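Long-range contacts in glucosidase 2 subunit beta (PDB 4XQM), which recognises mannose-rich N-glycans through this MRH lectin domain, as the subunit of glucosidase 2 that retains the catalytic alpha subunit in the endoplasmic reticulum: residues N42-E47 with S59-E65; I4-E8 with V20-E24. All blocks are in the same frame, centred on the assembly; numbering follows the deposited sequence.

Contact 1 (N42-E47 with S59-E65)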
ATOM      1  N   ASN A  42     -13.090   1.930  -0.158  1.00 14.91           N
ATOM      2  CA  ASN A  42     -11.943   1.861   0.752  1.00 13.11           C
ATOM      3  C   ASN A  42     -10.692   1.355   0.060  1.00 13.55           C
ATOM      4  O   ASN A  42      -9.670   1.122   0.710  1.00 12.45           O
ATOM      5  CB  ASN A  42     -12.247   0.899   1.901  1.00 14.50           C
ATOM      6  CG  ASN A  42     -13.421   1.343   2.724  1.00 19.08           C
ATOM      7  OD1 ASN A  42     -13.674   2.544   2.849  1.00 18.37           O
ATOM      8  ND2 ASN A  42     -14.153   0.386   3.290  1.00 18.87           N
ATOM      9  N   VAL A  43     -10.766   1.175  -1.251  1.00 13.46           N
ATOM     10  CA  VAL A  43      -9.684   0.504  -1.961  1.00 15.07           C
ATOM     11  C   VAL A  43      -8.835   1.478  -2.777  1.00 15.07           C
ATOM     12  O   VAL A  43      -9.323   2.106  -3.726  1.00 16.29           O
ATOM     13  CB  VAL A  43     -10.251  -0.611  -2.850  1.00 15.33           C
ATOM     14  CG1 VAL A  43      -9.136  -1.274  -3.634  1.00 16.19           C
ATOM     15  CG2 VAL A  43     -11.001  -1.623  -1.990  1.00 15.56           C
ATOM     16  N   LEU A  44      -7.560   1.591  -2.409  1.00 10.97           N
ATOM     17  CA  LEU A  44      -6.629   2.488  -3.097  1.00 11.49           C
ATOM     18  C   LEU A  44      -5.718   1.674  -4.013  1.00 12.50           C
ATOM     19  O   LEU A  44      -4.999   0.774  -3.545  1.00 14.30           O
ATOM     20  CB  LEU A  44      -5.774   3.262  -2.091  1.00 11.48           C
ATOM     21  CG  LEU A  44      -6.400   4.429  -1.318  1.00 13.48           C
ATOM     22  CD1 LEU A  44      -7.446   3.972  -0.295  1.00 15.42           C
ATOM     23  CD2 LEU A  44      -5.301   5.265  -0.652  1.00 15.36           C
ATOM     24  N   LYS A  45      -5.731   1.988  -5.309  1.00 12.19           N
ATOM     25  CA  LYS A  45      -4.877   1.282  -6.255  1.00 12.42           C
ATOM     26  C   LYS A  45      -3.601   2.062  -6.511  1.00 14.47           C
ATOM     27  O   LYS A  45      -3.645   3.236  -6.901  1.00 14.73           O
ATOM     28  CB  LYS A  45      -5.611   1.023  -7.578  1.00 15.42           C
ATOM     29  CG  LYS A  45      -6.799   0.086  -7.431  1.00 19.57           C
ATOM     30  CD  LYS A  45      -7.446  -0.208  -8.786  1.00 27.64           C
ATOM     31  CE  LYS A  45      -8.579  -1.213  -8.649  1.00 34.62           C
ATOM     32  NZ  LYS A  45      -8.875  -1.856  -9.958  1.00 39.62           N
ATOM     33  N   TYR A  46      -2.470   1.394  -6.305  1.00 13.40           N
ATOM     34  CA  TYR A  46      -1.161   1.955  -6.609  1.00 12.99           C
ATOM     35  C   TYR A  46      -0.591   1.170  -7.794  1.00 15.32           C
ATOM     36  O   TYR A  46      -0.629  -0.062  -7.802  1.00 13.00           O
ATOM     37  CB  TYR A  46      -0.225   1.830  -5.396  1.00 11.79           C
ATOM     38  CG  TYR A  46      -0.559   2.738  -4.232  1.00 12.24           C
ATOM     39  CD1 TYR A  46      -1.608   2.439  -3.359  1.00 10.72           C
ATOM     40  CD2 TYR A  46       0.186   3.888  -3.995  1.00 11.10           C
ATOM     41  CE1 TYR A  46      -1.908   3.280  -2.285  1.00 11.45           C
ATOM     42  CE2 TYR A  46      -0.101   4.726  -2.926  1.00 10.83           C
ATOM     43  CZ  TYR A  46      -1.144   4.417  -2.078  1.00 12.72           C
ATOM     44  OH  TYR A  46      -1.415   5.265  -1.025  1.00 10.20           O
ATOM     45  N   GLU A  47      -0.070   1.879  -8.796  1.00 13.27           N
ATOM     46  CA  GLU A  47       0.308   1.245 -10.066  1.00 14.23           C
ATOM     47  C   GLU A  47       1.699   1.661 -10.552  1.00 16.54           C
ATOM     48  O   GLU A  47       2.300   2.601 -10.020  1.00 16.09           O
ATOM     49  CB  GLU A  47      -0.761   1.556 -11.131  1.00 15.44           C
ATOM     50  CG  GLU A  47      -2.140   1.085 -10.740  1.00 20.02           C
ATOM     51  CD  GLU A  47      -3.202   1.417 -11.770  1.00 23.34           C
ATOM     52  OE1 GLU A  47      -2.875   2.072 -12.786  1.00 22.18           O
ATOM     53  OE2 GLU A  47      -4.369   1.017 -11.555  1.00 27.01           O
ATOM     54  N   SER A  59       2.551  -3.608  -8.566  1.00 12.04           N
ATOM     55  CA  SER A  59       1.382  -2.804  -8.245  1.00 10.56           C
ATOM     56  C   SER A  59       0.879  -3.282  -6.895  1.00 13.48           C
ATOM     57  O   SER A  59       1.227  -4.384  -6.446  1.00 11.84           O
ATOM     58  CB  SER A  59       0.305  -2.942  -9.332  1.00 11.26           C
ATOM     59  OG  SER A  59      -0.134  -4.290  -9.434  1.00 13.26           O
ATOM     60  N   ALA A  60       0.088  -2.448  -6.232  1.00 11.19           N
ATOM     61  CA  ALA A  60      -0.409  -2.784  -4.906  1.00 12.48           C
ATOM     62  C   ALA A  60      -1.834  -2.297  -4.775  1.00 12.73           C
ATOM     63  O   ALA A  60      -2.149  -1.160  -5.128  1.00 14.02           O
ATOM     64  CB  ALA A  60       0.470  -2.151  -3.842  1.00 11.09           C
ATOM     65  N   ILE A  61      -2.694  -3.161  -4.244  1.00 12.13           N
ATOM     66  CA  ILE A  61      -4.073  -2.788  -3.977  1.00 12.81           C
ATOM     67  C   ILE A  61      -4.206  -2.686  -2.471  1.00 12.49           C
ATOM     68  O   ILE A  61      -4.053  -3.687  -1.752  1.00 12.17           O
ATOM     69  CB  ILE A  61      -5.051  -3.834  -4.527  1.00 14.52           C
ATOM     70  CG1 ILE A  61      -4.860  -3.952  -6.037  1.00 15.49           C
ATOM     71  CG2 ILE A  61      -6.483  -3.447  -4.201  1.00 14.29           C
ATOM     72  CD1 ILE A  61      -5.782  -4.948  -6.697  1.00 20.94           C
ATOM     73  N   VAL A  62      -4.463  -1.479  -1.984  1.00  9.68           N
ATOM     74  CA  VAL A  62      -4.433  -1.222  -0.546  1.00 10.67           C
ATOM     75  C   VAL A  62      -5.837  -0.957  -0.033  1.00 11.29           C
ATOM     76  O   VAL A  62      -6.449   0.057  -0.387  1.00 11.94           O
ATOM     77  CB  VAL A  62      -3.520  -0.009  -0.205  1.00 11.93           C
ATOM     78  CG1 VAL A  62      -3.442   0.209   1.305  1.00 14.56           C
ATOM     79  CG2 VAL A  62      -2.117  -0.192  -0.801  1.00 12.96           C
ATOM     80  N   THR A  63      -6.339  -1.863   0.806  1.00 10.84           N
ATOM     81  CA  THR A  63      -7.663  -1.703   1.398  1.00 10.99           C
ATOM     82  C   THR A  63      -7.527  -1.086   2.788  1.00 11.33           C
ATOM     83  O   THR A  63      -6.883  -1.659   3.667  1.00 13.05           O
ATOM     84  CB  THR A  63      -8.423  -3.044   1.475  1.00 11.60           C
ATOM     85  OG1 THR A  63      -8.573  -3.594   0.156  1.00 14.17           O
ATOM     86  CG2 THR A  63      -9.812  -2.839   2.088  1.00 14.11           C
ATOM     87  N   VAL A  64      -8.112   0.097   2.974  1.00  9.75           N
ATOM     88  CA  VAL A  64      -7.963   0.840   4.227  1.00 10.78           C
ATOM     89  C   VAL A  64      -9.296   0.902   4.963  1.00 12.00           C
ATOM     90  O   VAL A  64     -10.273   1.491   4.468  1.00 14.08           O
ATOM     91  CB  VAL A  64      -7.479   2.283   3.969  1.00 12.28           C
ATOM     92  CG1 VAL A  64      -7.199   2.988   5.291  1.00 12.91           C
ATOM     93  CG2 VAL A  64      -6.243   2.293   3.090  1.00 12.87           C
ATOM     94  N   GLU A  65      -9.338   0.314   6.150  1.00 10.55           N
ATOM     95  CA  GLU A  65     -10.579   0.283   6.921  1.00 11.81           C
ATOM     96  C   GLU A  65     -10.431   1.041   8.231  1.00 12.50           C
ATOM     97  O   GLU A  65      -9.322   1.246   8.719  1.00 12.84           O
ATOM     98  CB  GLU A  65     -11.029  -1.161   7.127  1.00 16.74           C
ATOM     99  CG  GLU A  65     -11.340  -1.820   5.779  1.00 18.24           C
ATOM    100  CD  GLU A  65     -11.600  -3.306   5.863  1.00 28.22           C
ATOM    101  OE1 GLU A  65     -11.171  -3.950   6.848  1.00 30.69           O
ATOM    102  OE2 GLU A  65     -12.236  -3.828   4.922  1.00 27.84           O
TER
HETATM  103  O   HOH W   1     -13.554  -2.512   2.935  1.00 22.88           O
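N42 comes just before the strand, and its O accepts a hydrogen bond from V64 N (2.9 Å). Its side chain reaches E65 through water 1, which lies 3.0 Å from N42 ND2 and donates to E65 OE2 at 2.7 Å. V43 forms a non-hydrogen-bonded pair with T63. V43 CG1 packs against I61 CG2 (3.5 Å), on the face that also carries K45 and T63. L44 is paired with V62 by two bonds, L44 N to V62 O and V62 N to L44 O, both 2.8 Å. Its side chain turns to the other face, where L44 CD1 meets V64 CG2 at 4.0 Å. These strands form an antiparallel beta hairpin with a long connection, in the flattened beta barrel of the MRH domain. Strand 31-40 flanks it beyond 43-48, and strand 82-89 lies beyond 59-66. K45 pairs with I61 without hydrogen bonds, and its side chain is exposed. Y46 is buried. Y46 N binds A60 O (2.8 Å) and A60 N binds Y46 O (2.9 Å). Y46 CD1 lies 3.7 Å from V62 CG2, and the ring's hydroxyl is hydrogen-bonded to V21 O. At E47 the strands still run together, with E47 CA 4.3 Å from S59 CB.

Contact 2 (I4-E8 with V20-E24)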
ATOM      1  N   ILE A   4      -5.094  13.642   4.752  1.00 17.20           N
ATOM      2  CA  ILE A   4      -4.431  12.349   4.814  1.00 19.94           C
ATOM      3  C   ILE A   4      -3.366  12.077   3.761  1.00 14.55           C
ATOM      4  O   ILE A   4      -2.572  11.149   3.931  1.00 14.97           O
ATOM      5  CB  ILE A   4      -5.402  11.184   4.834  1.00 20.66           C
ATOM      6  CG1 ILE A   4      -6.014  10.988   3.462  1.00 16.89           C
ATOM      7  CG2 ILE A   4      -6.480  11.361   5.916  1.00 25.04           C
ATOM      8  CD1 ILE A   4      -6.371   9.556   3.237  1.00 18.20           C
ATOM      9  N   LYS A   5      -3.332  12.848   2.679  1.00 13.99           N
ATOM     10  CA  LYS A   5      -2.230  12.685   1.721  1.00 12.92           C
ATOM     11  C   LYS A   5      -0.881  12.868   2.414  1.00 14.83           C
ATOM     12  O   LYS A   5      -0.642  13.870   3.112  1.00 15.41           O
ATOM     13  CB  LYS A   5      -2.336  13.668   0.554  1.00 15.22           C
ATOM     14  CG  LYS A   5      -1.180  13.545  -0.459  1.00 15.30           C
ATOM     15  CD  LYS A   5      -1.460  14.350  -1.726  1.00 18.47           C
ATOM     16  CE  LYS A   5      -0.324  14.224  -2.739  1.00 19.87           C
ATOM     17  NZ  LYS A   5       0.942  14.838  -2.243  1.00 19.25           N
ATOM     18  N   GLY A   6       0.005  11.894   2.224  1.00 13.27           N
ATOM     19  CA  GLY A   6       1.323  11.949   2.827  1.00 15.84           C
ATOM     20  C   GLY A   6       1.420  11.213   4.149  1.00 13.76           C
ATOM     21  O   GLY A   6       2.511  11.047   4.695  1.00 14.24           O
ATOM     22  N   MET A   7       0.283  10.772   4.680  1.00 13.93           N
ATOM     23  CA  MET A   7       0.289   9.986   5.909  1.00 14.54           C
ATOM     24  C   MET A   7       0.983   8.643   5.661  1.00 13.03           C
ATOM     25  O   MET A   7       0.635   7.912   4.723  1.00 10.97           O
ATOM     26  CB  MET A   7      -1.140   9.769   6.382  1.00 18.43           C
ATOM     27  CG  MET A   7      -1.280   9.027   7.691  1.00 18.70           C
ATOM     28  SD  MET A   7      -3.019   8.962   8.185  1.00 19.89           S
ATOM     29  CE  MET A   7      -3.435  10.695   8.278  1.00 23.85           C
ATOM     30  N   GLU A   8       1.980   8.338   6.489  1.00 13.49           N
ATOM     31  CA  GLU A   8       2.830   7.156   6.293  1.00 12.21           C
ATOM     32  C   GLU A   8       2.625   6.090   7.371  1.00 14.40           C
ATOM     33  O   GLU A   8       2.595   6.398   8.567  1.00 14.78           O
ATOM     34  CB  GLU A   8       4.302   7.583   6.283  1.00 15.17           C
ATOM     35  CG  GLU A   8       5.310   6.441   6.369  1.00 24.30           C
ATOM     36  CD  GLU A   8       6.734   6.942   6.517  1.00 29.01           C
ATOM     37  OE1 GLU A   8       7.204   7.677   5.623  1.00 31.16           O
ATOM     38  OE2 GLU A   8       7.376   6.612   7.542  1.00 31.53           O
ATOM     39  N   VAL A  20       3.552   2.430   3.351  1.00 10.07           N
ATOM     40  CA  VAL A  20       2.416   2.946   2.599  1.00 11.63           C
ATOM     41  C   VAL A  20       2.272   4.423   2.910  1.00 11.24           C
ATOM     42  O   VAL A  20       2.176   4.806   4.078  1.00 11.91           O
ATOM     43  CB  VAL A  20       1.092   2.241   2.977  1.00  9.12           C
ATOM     44  CG1 VAL A  20      -0.093   2.896   2.258  1.00 10.63           C
ATOM     45  CG2 VAL A  20       1.168   0.746   2.637  1.00 10.99           C
ATOM     46  N   VAL A  21       2.290   5.244   1.865  1.00 12.63           N
ATOM     47  CA  VAL A  21       2.004   6.665   2.012  1.00 10.57           C
ATOM     48  C   VAL A  21       0.706   6.977   1.264  1.00 11.49           C
ATOM     49  O   VAL A  21       0.636   6.856   0.034  1.00 11.20           O
ATOM     50  CB  VAL A  21       3.148   7.529   1.486  1.00 12.22           C
ATOM     51  CG1 VAL A  21       2.884   8.983   1.842  1.00 13.69           C
ATOM     52  CG2 VAL A  21       4.450   7.090   2.102  1.00 13.59           C
ATOM     53  N   PHE A  22      -0.328   7.371   2.003  1.00 10.82           N
ATOM     54  CA  PHE A  22      -1.642   7.580   1.378  1.00 11.02           C
ATOM     55  C   PHE A  22      -1.575   8.614   0.248  1.00 12.46           C
ATOM     56  O   PHE A  22      -1.027   9.706   0.426  1.00 12.76           O
ATOM     57  CB  PHE A  22      -2.698   7.992   2.414  1.00 10.44           C
ATOM     58  CG  PHE A  22      -3.059   6.904   3.405  1.00 11.31           C
ATOM     59  CD1 PHE A  22      -3.000   5.556   3.055  1.00 11.89           C
ATOM     60  CD2 PHE A  22      -3.484   7.244   4.688  1.00 12.17           C
ATOM     61  CE1 PHE A  22      -3.353   4.560   3.987  1.00 10.66           C
ATOM     62  CE2 PHE A  22      -3.829   6.266   5.613  1.00 11.36           C
ATOM     63  CZ  PHE A  22      -3.765   4.929   5.269  1.00 11.46           C
ATOM     64  N   TYR A  23      -2.107   8.235  -0.918  1.00  9.90           N
ATOM     65  CA  TYR A  23      -2.216   9.113  -2.086  1.00 11.61           C
ATOM     66  C   TYR A  23      -0.872   9.515  -2.682  1.00 13.70           C
ATOM     67  O   TYR A  23      -0.797  10.433  -3.505  1.00 16.21           O
ATOM     68  CB  TYR A  23      -3.049  10.360  -1.762  1.00 12.24           C
ATOM     69  CG  TYR A  23      -4.481  10.061  -1.388  1.00 12.42           C
ATOM     70  CD1 TYR A  23      -5.210   9.085  -2.059  1.00 13.29           C
ATOM     71  CD2 TYR A  23      -5.101  10.737  -0.348  1.00 16.25           C
ATOM     72  CE1 TYR A  23      -6.533   8.812  -1.710  1.00 15.00           C
ATOM     73  CE2 TYR A  23      -6.407  10.477  -0.002  1.00 13.99           C
ATOM     74  CZ  TYR A  23      -7.122   9.520  -0.674  1.00 13.23           C
ATOM     75  OH  TYR A  23      -8.424   9.265  -0.307  1.00 15.99           O
ATOM     76  N   GLU A  24       0.184   8.812  -2.292  1.00 12.90           N
ATOM     77  CA  GLU A  24       1.495   9.045  -2.880  1.00 12.85           C
ATOM     78  C   GLU A  24       2.069   7.739  -3.437  1.00 14.09           C
ATOM     79  O   GLU A  24       1.913   7.449  -4.628  1.00 16.43           O
ATOM     80  CB  GLU A  24       2.424   9.755  -1.877  1.00 13.41           C
ATOM     81  CG  GLU A  24       1.909  11.180  -1.594  1.00 13.38           C
ATOM     82  CD  GLU A  24       2.771  11.998  -0.648  1.00 15.44           C
ATOM     83  OE1 GLU A  24       3.833  11.509  -0.191  1.00 15.19           O
ATOM     84  OE2 GLU A  24       2.382  13.160  -0.355  1.00 14.75           O
TER
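Two type II beta turns, I4 to M7 and V21 to E24, face each other here. Each is closed by its own backbone bond: M7 N to I4 O (3.0 Å) and E24 N to V21 O (3.1 Å). Two more bonds join the turns, G6 N to F22 O (3.0 Å) and F22 N to M7 O (2.9 Å). G6 has positive phi, and a CB there would jam against the preceding carbonyl. G6 CA sits 3.5 Å from V21 CG1. The turns lie at one edge of the MRH-domain sheet. The first leads into outermost strand 8-13, and the second follows strand 16-21. The antiparallel pairing of these strands reaches E8 and V21, a non-hydrogen-bonded pair. E8 CA also makes a CA-H...O contact with V20 O (3.3 Å). On the inner side, the buried F22 ring meets M7 in a Met-aromatic contact, with M7 SD 3.8 Å from F22 CE2. I4 CD1 reaches both aromatic rings, 4.0 Å from F22 CD2 and 3.4 Å from Y23 CE2. M87 and S89 of strand 82-89 also touch F22. The Y23 hydroxyl is hydrogen-bonded to Q39. A salt bridge ties K5 NZ to E24 OE2 at 2.9 Å.

In the fold
Both contacts belong to the same sheet of the MRH domain. Contact 1 joins two central strands and lies nearer the middle of the chain. Contact 2 lies farther out, where turns meet beside an edge strand. Neither is wholly buried. Contact 1 relies on a regular ladder of backbone bonds, with a water-mediated link at one end. Contact 2 has fewer backbone bonds across it and adds a salt bridge and a sulfur-aromatic contact. The two touch through Y46 OH of contact 1, which lies 2.8 Å from V21 O in contact 2. Bound mannose is closer to contact 1, about 10 Å from the side chain of A60, against about 14 Å from that of V20.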